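PDB 2W5V: alkaline phosphatase from Antarctic bacterium, which probably hydrolyses phosphate monoesters, as alkaline phosphatases do, using a catalytic centre that holds zinc and magnesium ions. Local coordinates for residues D162-A167 against S207-G212; T193-A198 against M211-A216; T64-I69 against P343-G348. The protein carries 1 engineered substitution. All coordinates share one frame; numbering follows the deposited sequence.

Interaction 1 of 3, residues D162-A167 against S207-G212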
# COMPACT_ATOMS: atom_id res chain seq x y z
N ASP B 162 22.73 -1.30 -25.60
CA ASP B 162 22.87 -2.75 -25.71
C ASP B 162 21.53 -3.44 -25.96
O ASP B 162 21.48 -4.66 -26.13
CB ASP B 162 23.52 -3.30 -24.44
CG ASP B 162 24.95 -2.81 -24.25
OD1 ASP B 162 25.78 -3.04 -25.16
OD2 ASP B 162 25.24 -2.21 -23.19
N LEU B 163 20.45 -2.66 -25.98
CA LEU B 163 19.11 -3.20 -26.17
C LEU B 163 19.00 -4.11 -27.38
O LEU B 163 19.55 -3.81 -28.45
CB LEU B 163 18.09 -2.07 -26.31
CG LEU B 163 17.60 -1.44 -25.02
CD1 LEU B 163 16.52 -0.42 -25.36
CD2 LEU B 163 17.07 -2.52 -24.09
N ASP B 164 18.29 -5.22 -27.22
CA ASP B 164 18.06 -6.16 -28.31
C ASP B 164 16.65 -6.00 -28.89
O ASP B 164 16.39 -6.38 -30.03
CB ASP B 164 18.23 -7.58 -27.80
CG ASP B 164 19.63 -7.83 -27.26
OD1 ASP B 164 20.60 -7.90 -28.06
OD2 ASP B 164 19.76 -7.97 -26.02
N PHE B 165 15.76 -5.43 -28.08
CA PHE B 165 14.35 -5.29 -28.47
C PHE B 165 13.75 -4.03 -27.86
O PHE B 165 14.03 -3.70 -26.71
CB PHE B 165 13.57 -6.52 -27.97
CG PHE B 165 12.11 -6.52 -28.35
CD1 PHE B 165 11.66 -7.25 -29.44
CD2 PHE B 165 11.18 -5.82 -27.59
CE1 PHE B 165 10.31 -7.27 -29.78
CE2 PHE B 165 9.83 -5.84 -27.92
CZ PHE B 165 9.39 -6.56 -29.02
N PHE B 166 12.91 -3.33 -28.61
CA PHE B 166 12.09 -2.28 -27.99
C PHE B 166 10.80 -2.06 -28.77
O PHE B 166 10.71 -2.41 -29.95
CB PHE B 166 12.88 -0.97 -27.82
CG PHE B 166 13.19 -0.26 -29.12
CD1 PHE B 166 12.26 0.59 -29.71
CD2 PHE B 166 14.42 -0.44 -29.75
CE1 PHE B 166 12.55 1.24 -30.91
CE2 PHE B 166 14.71 0.21 -30.94
CZ PHE B 166 13.77 1.05 -31.52
N ALA B 167 9.81 -1.51 -28.09
CA ALA B 167 8.54 -1.18 -28.72
C ALA B 167 7.90 -0.02 -27.99
O ALA B 167 7.75 -0.04 -26.76
CB ALA B 167 7.61 -2.39 -28.70
N SER B 207 14.19 -14.27 -37.08
CA SER B 207 15.56 -14.35 -37.57
C SER B 207 16.30 -13.00 -37.57
O SER B 207 17.41 -12.90 -38.08
CB SER B 207 15.62 -14.99 -38.96
OG SER B 207 14.81 -14.28 -39.88
N ASN B 208 15.68 -11.98 -36.99
CA ASN B 208 16.36 -10.70 -36.85
C ASN B 208 17.29 -10.71 -35.63
O ASN B 208 16.99 -11.35 -34.63
CB ASN B 208 15.35 -9.56 -36.71
CG ASN B 208 14.49 -9.39 -37.94
OD1 ASN B 208 13.35 -8.94 -37.84
ND2 ASN B 208 15.03 -9.73 -39.10
N ARG B 209 18.41 -10.00 -35.72
CA ARG B 209 19.33 -9.91 -34.59
C ARG B 209 18.75 -9.02 -33.48
O ARG B 209 18.81 -9.36 -32.29
CB ARG B 209 20.70 -9.39 -35.05
CG ARG B 209 21.69 -9.16 -33.92
CD ARG B 209 21.84 -10.38 -33.01
NE ARG B 209 22.79 -10.13 -31.92
CZ ARG B 209 22.46 -9.68 -30.71
NH1 ARG B 209 21.18 -9.42 -30.41
NH2 ARG B 209 23.40 -9.49 -29.80
N LYS B 210 18.20 -7.87 -33.86
CA LYS B 210 17.52 -7.00 -32.91
C LYS B 210 16.26 -6.47 -33.57
O LYS B 210 16.18 -6.41 -34.79
CB LYS B 210 18.39 -5.81 -32.52
CG LYS B 210 19.75 -6.15 -31.95
CD LYS B 210 20.44 -4.84 -31.58
CE LYS B 210 21.94 -4.95 -31.54
NZ LYS B 210 22.54 -3.59 -31.63
N MET B 211 15.30 -6.04 -32.77
CA MET B 211 14.02 -5.60 -33.32
C MET B 211 13.51 -4.36 -32.61
O MET B 211 13.50 -4.30 -31.38
CB MET B 211 13.00 -6.73 -33.21
CG MET B 211 11.72 -6.45 -33.98
SD MET B 211 12.04 -6.41 -35.74
CE MET B 211 10.68 -5.40 -36.32
N GLY B 212 13.09 -3.37 -33.39
CA GLY B 212 12.54 -2.14 -32.82
C GLY B 212 11.21 -1.78 -33.45
O GLY B 212 11.06 -1.79 -34.68
O HOH W 1 21.81 -2.86 -29.18

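Interaction 2 of 3, residues T193-A198 against M211-A216. Unlike the reference sequence in segment 193-198: Ala-198 (reference Gly).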
# COMPACT_ATOMS: atom_id res chain seq x y z
N THR B 193 16.48 -4.21 -36.87
CA THR B 193 15.38 -4.25 -37.81
C THR B 193 14.27 -3.39 -37.22
O THR B 193 13.91 -3.57 -36.06
CB THR B 193 14.87 -5.69 -38.04
OG1 THR B 193 15.91 -6.46 -38.66
CG2 THR B 193 13.65 -5.69 -38.93
N ILE B 194 13.76 -2.44 -37.99
CA ILE B 194 12.77 -1.50 -37.47
C ILE B 194 11.44 -1.61 -38.20
O ILE B 194 11.40 -1.60 -39.42
CB ILE B 194 13.26 -0.04 -37.59
CG1 ILE B 194 14.57 0.16 -36.82
CG2 ILE B 194 12.18 0.94 -37.12
CD1 ILE B 194 14.44 -0.05 -35.33
N ASN B 195 10.36 -1.72 -37.44
CA ASN B 195 9.02 -1.71 -38.00
C ASN B 195 8.28 -0.49 -37.46
O ASN B 195 8.24 -0.26 -36.25
CB ASN B 195 8.29 -3.01 -37.66
CG ASN B 195 6.90 -3.09 -38.27
OD1 ASN B 195 6.14 -2.12 -38.25
ND2 ASN B 195 6.56 -4.26 -38.80
N THR B 196 7.70 0.30 -38.36
CA THR B 196 6.97 1.48 -37.94
C THR B 196 5.51 1.39 -38.35
O THR B 196 4.80 2.40 -38.34
CB THR B 196 7.57 2.77 -38.54
OG1 THR B 196 7.40 2.75 -39.96
CG2 THR B 196 9.04 2.87 -38.20
N THR B 197 5.07 0.19 -38.72
CA THR B 197 3.71 -0.02 -39.20
C THR B 197 2.81 -0.62 -38.12
O THR B 197 1.80 -0.02 -37.75
CB THR B 197 3.70 -0.93 -40.42
OG1 THR B 197 4.50 -0.35 -41.46
CG2 THR B 197 2.28 -1.11 -40.92
N ALA B 198 3.17 -1.80 -37.63
CA ALA B 198 2.38 -2.47 -36.61
C ALA B 198 3.20 -3.54 -35.90
O ALA B 198 4.24 -3.97 -36.41
CB ALA B 198 1.12 -3.09 -37.22
N MET B 211 15.30 -6.04 -32.77
CA MET B 211 14.02 -5.60 -33.32
C MET B 211 13.51 -4.36 -32.61
O MET B 211 13.50 -4.30 -31.38
CB MET B 211 13.00 -6.73 -33.21
CG MET B 211 11.72 -6.45 -33.98
SD MET B 211 12.04 -6.41 -35.74
CE MET B 211 10.68 -5.40 -36.32
N GLY B 212 13.09 -3.37 -33.39
CA GLY B 212 12.54 -2.14 -32.82
C GLY B 212 11.21 -1.78 -33.45
O GLY B 212 11.06 -1.79 -34.68
N PHE B 213 10.22 -1.48 -32.61
CA PHE B 213 8.91 -1.05 -33.09
C PHE B 213 8.65 0.40 -32.67
O PHE B 213 8.59 0.71 -31.48
CB PHE B 213 7.80 -1.94 -32.51
CG PHE B 213 7.79 -3.35 -33.04
CD1 PHE B 213 7.06 -3.67 -34.18
CD2 PHE B 213 8.48 -4.35 -32.38
CE1 PHE B 213 7.04 -4.98 -34.66
CE2 PHE B 213 8.46 -5.66 -32.85
CZ PHE B 213 7.74 -5.97 -34.00
N LEU B 214 8.51 1.28 -33.66
CA LEU B 214 8.19 2.68 -33.42
C LEU B 214 6.82 2.97 -34.03
O LEU B 214 6.72 3.35 -35.20
CB LEU B 214 9.27 3.60 -34.02
CG LEU B 214 10.63 3.57 -33.31
CD1 LEU B 214 11.72 4.23 -34.16
CD2 LEU B 214 10.54 4.22 -31.93
N LEU B 215 5.76 2.81 -33.23
CA LEU B 215 4.40 2.69 -33.76
C LEU B 215 3.54 3.94 -33.63
O LEU B 215 2.32 3.88 -33.82
CB LEU B 215 3.71 1.48 -33.12
CG LEU B 215 4.44 0.16 -33.30
CD1 LEU B 215 3.69 -0.98 -32.63
CD2 LEU B 215 4.67 -0.13 -34.79
N ALA B 216 4.16 5.06 -33.30
CA ALA B 216 3.45 6.33 -33.19
C ALA B 216 4.48 7.44 -33.29
O ALA B 216 5.65 7.23 -32.99
CB ALA B 216 2.71 6.41 -31.86
O HOH W 2 4.89 4.62 -36.53

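Interaction 3 of 3, residues T64-I69 against P343-G348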
# COMPACT_ATOMS: atom_id res chain seq x y z
N THR B 64 -3.94 -10.08 -7.75
CA THR B 64 -4.25 -11.04 -6.68
C THR B 64 -3.40 -12.31 -6.72
O THR B 64 -3.41 -13.10 -5.77
CB THR B 64 -5.74 -11.44 -6.66
OG1 THR B 64 -6.07 -12.08 -7.89
CG2 THR B 64 -6.62 -10.22 -6.45
N GLN B 65 -2.68 -12.52 -7.81
CA GLN B 65 -1.78 -13.67 -7.90
C GLN B 65 -0.54 -13.52 -7.02
O GLN B 65 0.14 -14.50 -6.75
CB GLN B 65 -1.35 -13.90 -9.35
CG GLN B 65 -2.47 -14.26 -10.30
CD GLN B 65 -1.98 -14.64 -11.68
OE1 GLN B 65 -1.14 -15.53 -11.83
NE2 GLN B 65 -2.50 -13.97 -12.70
N PHE B 66 -0.24 -12.30 -6.59
CA PHE B 66 1.00 -12.06 -5.84
C PHE B 66 0.87 -12.35 -4.35
O PHE B 66 -0.14 -12.04 -3.73
CB PHE B 66 1.48 -10.61 -6.01
CG PHE B 66 2.02 -10.30 -7.38
CD1 PHE B 66 1.23 -9.63 -8.30
CD2 PHE B 66 3.31 -10.66 -7.73
CE1 PHE B 66 1.73 -9.33 -9.56
CE2 PHE B 66 3.81 -10.37 -8.99
CZ PHE B 66 3.02 -9.71 -9.90
N LYS B 67 1.91 -12.95 -3.78
CA LYS B 67 1.97 -13.18 -2.34
C LYS B 67 3.02 -12.27 -1.72
O LYS B 67 2.77 -11.60 -0.70
CB LYS B 67 2.31 -14.65 -2.06
CG LYS B 67 1.28 -15.63 -2.59
CD LYS B 67 -0.09 -15.29 -2.04
CE LYS B 67 -1.18 -16.20 -2.58
NZ LYS B 67 -2.52 -15.81 -2.04
N ASN B 68 4.20 -12.25 -2.32
CA ASN B 68 5.31 -11.45 -1.82
C ASN B 68 5.14 -9.98 -2.18
O ASN B 68 5.12 -9.63 -3.36
CB ASN B 68 6.63 -11.98 -2.37
CG ASN B 68 6.91 -13.40 -1.92
OD1 ASN B 68 6.67 -13.74 -0.75
ND2 ASN B 68 7.40 -14.23 -2.83
N ILE B 69 5.01 -9.13 -1.16
CA ILE B 69 4.73 -7.71 -1.33
C ILE B 69 5.67 -6.88 -0.46
O ILE B 69 5.94 -7.25 0.68
CB ILE B 69 3.26 -7.41 -0.92
CG1 ILE B 69 2.31 -8.10 -1.90
CG2 ILE B 69 3.01 -5.91 -0.86
CD1 ILE B 69 0.85 -8.20 -1.41
N PRO B 343 3.69 0.22 -3.37
CA PRO B 343 3.74 -1.25 -3.29
C PRO B 343 4.65 -1.86 -4.35
O PRO B 343 4.70 -1.38 -5.49
CB PRO B 343 2.29 -1.68 -3.56
CG PRO B 343 1.46 -0.45 -3.44
CD PRO B 343 2.36 0.72 -3.74
N VAL B 344 5.36 -2.90 -3.96
CA VAL B 344 6.14 -3.72 -4.87
C VAL B 344 5.58 -5.12 -4.78
O VAL B 344 5.34 -5.64 -3.69
CB VAL B 344 7.60 -3.80 -4.40
CG1 VAL B 344 8.40 -4.79 -5.27
CG2 VAL B 344 8.24 -2.41 -4.38
N PHE B 345 5.36 -5.74 -5.94
CA PHE B 345 4.87 -7.12 -6.01
C PHE B 345 5.91 -7.97 -6.72
O PHE B 345 6.47 -7.55 -7.73
CB PHE B 345 3.55 -7.19 -6.79
CG PHE B 345 2.46 -6.29 -6.25
CD1 PHE B 345 1.54 -6.76 -5.32
CD2 PHE B 345 2.34 -4.98 -6.69
CE1 PHE B 345 0.54 -5.94 -4.82
CE2 PHE B 345 1.33 -4.15 -6.21
CZ PHE B 345 0.42 -4.64 -5.27
N ALA B 346 6.16 -9.17 -6.21
CA ALA B 346 7.13 -10.06 -6.87
C ALA B 346 6.67 -11.51 -6.87
O ALA B 346 6.19 -12.03 -5.87
CB ALA B 346 8.51 -9.93 -6.23
N TYR B 347 6.86 -12.17 -8.01
CA TYR B 347 6.50 -13.57 -8.16
C TYR B 347 7.66 -14.31 -8.81
O TYR B 347 8.25 -13.82 -9.76
CB TYR B 347 5.27 -13.73 -9.06
CG TYR B 347 4.97 -15.19 -9.32
CD1 TYR B 347 4.14 -15.90 -8.47
CD2 TYR B 347 5.57 -15.86 -10.38
CE1 TYR B 347 3.89 -17.24 -8.69
CE2 TYR B 347 5.32 -17.20 -10.61
CZ TYR B 347 4.48 -17.89 -9.76
OH TYR B 347 4.22 -19.23 -9.98
N GLY B 348 7.96 -15.52 -8.32
CA GLY B 348 8.95 -16.36 -8.97
C GLY B 348 10.21 -16.51 -8.13
O GLY B 348 10.26 -16.05 -6.99
O HOH W 3 4.33 -13.84 -4.96

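Interaction 1 of 3, residues D162-A167 against S207-G212
Asp-164 and Arg-209 form the charged part of this contact. Arg-209 NH1 donates to Asp-164 OD1 at 2.9 Å. The bond leaves near the guanidinium plane and meets the anti side of the oxygen, 35° out of the carboxylate plane. Asp-164 OD2 is taken by the backbone N of Thr-125, so both carboxylate oxygens are held. An alanine in place of Asp-164 would probably leave the Arg-209 guanidinium and the Thr-125 N-H without these acceptors, with Arg-209 freer to turn.

Two backbone bonds join the two segments. Met-211 N donates to Asp-164 O at 3.0 Å, and Phe-166 N donates to Met-211 O at 3.0 Å. A water links Leu-163 O to Lys-210 NZ, and the same NZ bonds to Asn-190 O.

The apolar contacts lie on both faces of the sheet. Phe-165 CD1 touches Met-211 CB at 4.0 Å, on the face covered by helix 230-242. On the other face, Phe-166 CG sits between the backbone N and carbonyl carbon (chi1 69°), and the ring lies over Gly-212. Gly-212 CA is 3.7 Å from the Phe-166 ring centroid, a CH-pi contact over the centre. Gly-212 has no side chain to stand in the way of the ring. These are neighbouring parallel strands, 165-169 and 210-214, of the large central sheet of the alkaline phosphatase fold.

Interaction 2 of 3, residues T193-A198 against M211-A216
Met-211 reaches across to Thr-193 and Asn-195 within a parallel beta-alpha-beta unit. Strand 192-195, helix 202-205 and strand 210-214 make up this unit at one end of the large sheet. The two strands are joined by three backbone bonds. Gly-212 N donates to Thr-193 O and Asn-195 N to Gly-212 O, each at 2.8 Å. Leu-214 N donates to Asn-195 O at 3.0 Å.

Thr-193, Asn-195, Met-211 and Phe-213 share one face. The Met-211 chain bends at chi2 (67°) and crosses the Thr-193 side chain obliquely. Met-211 SD rests 3.6 Å from Thr-193 CG2, and Met-211 CE meets Asn-195 CB at 3.6 Å. The same methyl sits over one face of the Phe-213 ring, offset toward the rim. Asn-195 CB also touches Phe-213 CD1 at 3.7 Å, and the Asn-195 amide plane is turned 32° from the ring. Leu-237 of helix 230-242 packs against Phe-213 as well.

The other face carries Ile-194. Ile-194 CD1 lies 3.8 Å from Gly-212 CA, and a CB on Gly-212 would clash with it. Helix 183-188 also packs on Ile-194.

Beyond the strands the chain turns. Leu-215 CD2 packs against the backbone of 196-198, and a water bridges Thr-196 O and Leu-214 O. Asn-195 CG is anti to the backbone N (chi1 -177°), and Asn-195 OD1 accepts from Thr-197 N, an Asx turn, and from Ala-198 N. Ala-198 O lies at the edge of the Phe-213 ring, 3.5 Å from Phe-213 CE1.

Interaction 3 of 3, residues T64-I69 against P343-G348
Phe-66 lies across Phe-345 where strand 68-73 starts beside strand 342-347. The two strands are antiparallel neighbours in the large mixed sheet.

The tight part is apolar. Phe-345 CB sits over the centre of the Phe-66 ring, 3.5 Å from the centroid, a CH-pi contact. The two side chains cross at about a right angle, with the ring planes at 44°. Tyr-347 CB adds a contact to Phe-66 CE2 at 3.7 Å. Ile-69 lies side by side with Phe-345, its CG1 3.8 Å from Phe-345 CD1. Val-298 and Ile-281 also pack on Phe-66, and Leu-71 of the second subunit packs on Phe-345.

The backbone pairing is sparse. Ala-346 N donates to Asn-68 O at 3.1 Å, the one direct hydrogen bond between the segments. Next to it, Ile-69 CA makes a CA-H...O contact with Val-344 O.

The Lys-67 and Asn-68 side is less buried within the chain, and Ile-355 of the second subunit packs on both residues. A water fills in for direct pairing: it accepts from Lys-67 N and donates to Ala-346 O, each at 2.8 Å.

All three contacts belong to one large mixed sheet. Interactions 1 and 2 are neighbours, with centres 10 Å apart. They share Met-211 and Gly-212, so strand 210-214 is paired on both edges, with 165-169 and 192-195. Interaction 3 lies towards the other end of the sheet, with centres about 29 Å from interaction 1 and 32 Å from interaction 2. Along the chain, 64-69 comes first, then 162-167, 193-198 and 207-216, and 343-348 comes last. Interaction 3 thus closes a long loop that contains the other two. The sheet is built from distant parts of the sequence, and interaction 3 alone of the three meets the second subunit.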